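Side-chain contact in arabinogalactan endo-1,4-beta-galactosidase (Ignisphaera aggregans, PDB 7OSK), which probably hydrolyses internal beta-1,4-galactosidic bonds of galactan and arabinogalactan through its family 53 catalytic domain, the part present here: residues D139-P144 with A362-G367. Residues are numbered along the deposited sequence; the frame is centred on the assembly and turned at random.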
loop_
_atom_site.group_PDB
_atom_site.type_symbol
_atom_site.label_atom_id
_atom_site.label_comp_id
_atom_site.label_asym_id
_atom_site.label_seq_id
_atom_site.Cartn_x
_atom_site.Cartn_y
_atom_site.Cartn_z
ATOM N N ASP A 139 8.960 -9.384 9.815
ATOM C CA ASP A 139 8.509 -10.709 9.398
ATOM C C ASP A 139 6.996 -10.729 9.228
ATOM O O ASP A 139 6.448 -11.650 8.628
ATOM C CB ASP A 139 8.936 -11.782 10.404
ATOM C CG ASP A 139 10.382 -12.216 10.224
ATOM O OD1 ASP A 139 10.911 -12.112 9.097
ATOM O OD2 ASP A 139 10.993 -12.672 11.212
ATOM N N TRP A 140 6.318 -9.716 9.756
ATOM C CA TRP A 140 4.874 -9.620 9.590
ATOM C C TRP A 140 4.425 -8.158 9.607
ATOM O O TRP A 140 5.222 -7.270 9.305
ATOM C CB TRP A 140 4.165 -10.429 10.682
ATOM C CG TRP A 140 2.885 -11.093 10.232
ATOM C CD1 TRP A 140 2.622 -11.633 9.004
ATOM C CD2 TRP A 140 1.699 -11.281 11.013
ATOM N NE1 TRP A 140 1.346 -12.143 8.973
ATOM C CE2 TRP A 140 0.758 -11.939 10.194
ATOM C CE3 TRP A 140 1.338 -10.954 12.323
ATOM C CZ2 TRP A 140 -0.517 -12.276 10.642
ATOM C CZ3 TRP A 140 0.071 -11.288 12.766
ATOM C CH2 TRP A 140 -0.840 -11.942 11.928
ATOM N N TRP A 141 3.158 -7.916 9.947
ATOM C CA TRP A 141 2.566 -6.577 9.877
ATOM C C TRP A 141 3.414 -5.510 10.559
ATOM O O TRP A 141 3.922 -5.716 11.663
ATOM C CB TRP A 141 1.173 -6.568 10.508
ATOM C CG TRP A 141 0.200 -7.501 9.866
ATOM C CD1 TRP A 141 -0.189 -8.718 10.333
ATOM C CD2 TRP A 141 -0.513 -7.295 8.642
ATOM N NE1 TRP A 141 -1.101 -9.286 9.478
ATOM C CE2 TRP A 141 -1.318 -8.431 8.430
ATOM C CE3 TRP A 141 -0.555 -6.257 7.705
ATOM C CZ2 TRP A 141 -2.150 -8.562 7.323
ATOM C CZ3 TRP A 141 -1.382 -6.390 6.605
ATOM C CH2 TRP A 141 -2.167 -7.535 6.424
ATOM N N ALA A 142 3.555 -4.370 9.889
ATOM C CA ALA A 142 4.260 -3.227 10.450
ATOM C C ALA A 142 3.477 -1.939 10.212
ATOM O O ALA A 142 2.986 -1.687 9.111
ATOM C CB ALA A 142 5.655 -3.116 9.858
ATOM N N ASP A 143 3.354 -1.141 11.267
ATOM C CA ASP A 143 2.696 0.158 11.201
ATOM C C ASP A 143 3.223 0.981 12.379
ATOM O O ASP A 143 4.095 0.507 13.104
ATOM C CB ASP A 143 1.176 -0.009 11.232
ATOM C CG ASP A 143 0.696 -0.738 12.462
ATOM O OD1 ASP A 143 0.738 -0.146 13.559
ATOM O OD2 ASP A 143 0.267 -1.903 12.325
ATOM N N PRO A 144 2.721 2.213 12.576
ATOM C CA PRO A 144 3.304 3.027 13.653
ATOM C C PRO A 144 3.075 2.503 15.071
ATOM O O PRO A 144 3.508 3.171 16.008
ATOM C CB PRO A 144 2.610 4.381 13.473
ATOM C CG PRO A 144 2.242 4.422 12.036
ATOM C CD PRO A 144 1.842 3.020 11.711
ATOM N N ALA A 362 -7.430 -17.556 3.705
ATOM C CA ALA A 362 -6.900 -16.256 3.298
ATOM C C ALA A 362 -7.333 -15.154 4.260
ATOM O O ALA A 362 -7.706 -14.061 3.838
ATOM C CB ALA A 362 -7.349 -15.924 1.885
ATOM N N GLY A 363 -7.289 -15.449 5.555
ATOM C CA GLY A 363 -7.624 -14.465 6.566
ATOM C C GLY A 363 -6.466 -13.521 6.826
ATOM O O GLY A 363 -5.433 -13.592 6.160
ATOM N N TRP A 364 -6.641 -12.633 7.799
ATOM C CA TRP A 364 -5.604 -11.674 8.167
ATOM C C TRP A 364 -4.507 -12.349 8.981
ATOM O O TRP A 364 -3.437 -11.782 9.203
ATOM C CB TRP A 364 -6.204 -10.523 8.971
ATOM C CG TRP A 364 -6.368 -10.854 10.422
ATOM C CD1 TRP A 364 -7.357 -11.605 10.989
ATOM C CD2 TRP A 364 -5.511 -10.448 11.495
ATOM N NE1 TRP A 364 -7.168 -11.692 12.348
ATOM C CE2 TRP A 364 -6.041 -10.989 12.682
ATOM C CE3 TRP A 364 -4.347 -9.678 11.565
ATOM C CZ2 TRP A 364 -5.448 -10.783 13.922
ATOM C CZ3 TRP A 364 -3.762 -9.476 12.799
ATOM C CH2 TRP A 364 -4.313 -10.027 13.957
ATOM N N LYS A 365 -4.791 -13.567 9.427
ATOM C CA LYS A 365 -3.901 -14.304 10.308
ATOM C C LYS A 365 -4.176 -15.787 10.129
ATOM O O LYS A 365 -5.294 -16.174 9.789
ATOM C CB LYS A 365 -4.119 -13.878 11.764
ATOM C CG LYS A 365 -3.151 -14.479 12.766
ATOM C CD LYS A 365 -3.437 -13.960 14.169
ATOM C CE LYS A 365 -2.450 -14.512 15.184
ATOM N NZ LYS A 365 -2.667 -13.948 16.543
ATOM N N THR A 366 -3.162 -16.617 10.338
ATOM C CA THR A 366 -3.349 -18.058 10.282
ATOM C C THR A 366 -4.389 -18.479 11.316
ATOM O O THR A 366 -4.233 -18.222 12.512
ATOM C CB THR A 366 -2.030 -18.810 10.532
ATOM O OG1 THR A 366 -1.123 -18.551 9.453
ATOM C CG2 THR A 366 -2.268 -20.314 10.636
ATOM N N GLY A 367 -5.456 -19.116 10.844
ATOM C CA GLY A 367 -6.512 -19.597 11.717
ATOM C C GLY A 367 -7.690 -18.646 11.829
ATOM O O GLY A 367 -8.810 -19.076 12.102
#
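Two different first torsions bring the indoles of W141 and W364 together. In W141, CG lies anti to the carbonyl carbon (chi1 -59°). In W364, CG sits between the backbone N and the carbonyl carbon (chi1 82°), which brings the end of its ring close to W140 and W141. The carbonyl O of W364 lies at the edge of the W141 ring, near its plane. W141 NE1 gives W364 O a weak hydrogen bond, long at 3.4 Å but fairly straight (N-H...O 151°). W364 O is also 3.3 Å from W140 CZ2. The six-membered rings of W140 and W364 are nearly parallel but slid apart, with centroids 5.6 Å apart and little overlap. Their closest atoms are W140 CH2 and W364 CZ3, at 3.9 Å. The K365 side chain is extended and crosses W140 at about a right angle. K365 CG reaches to 3.5 Å from W140 CH2, while K365 CB covers one face of the W364 ring. W140 NE1 bonds to G108 O, and W364 NE1 to E368 OE1. W96 meets both W140 and W141 and extends the aromatic cluster. W364 also lies beside H305, a calcium ligand. The contact joins the loops after strands 130-135 and 346-352, the third and eighth of the (beta/alpha)8 barrel. It lies at the C-terminal end of the strands, the face where glycoside hydrolases of this fold carry their active site, before helices 158-178 and 390-393.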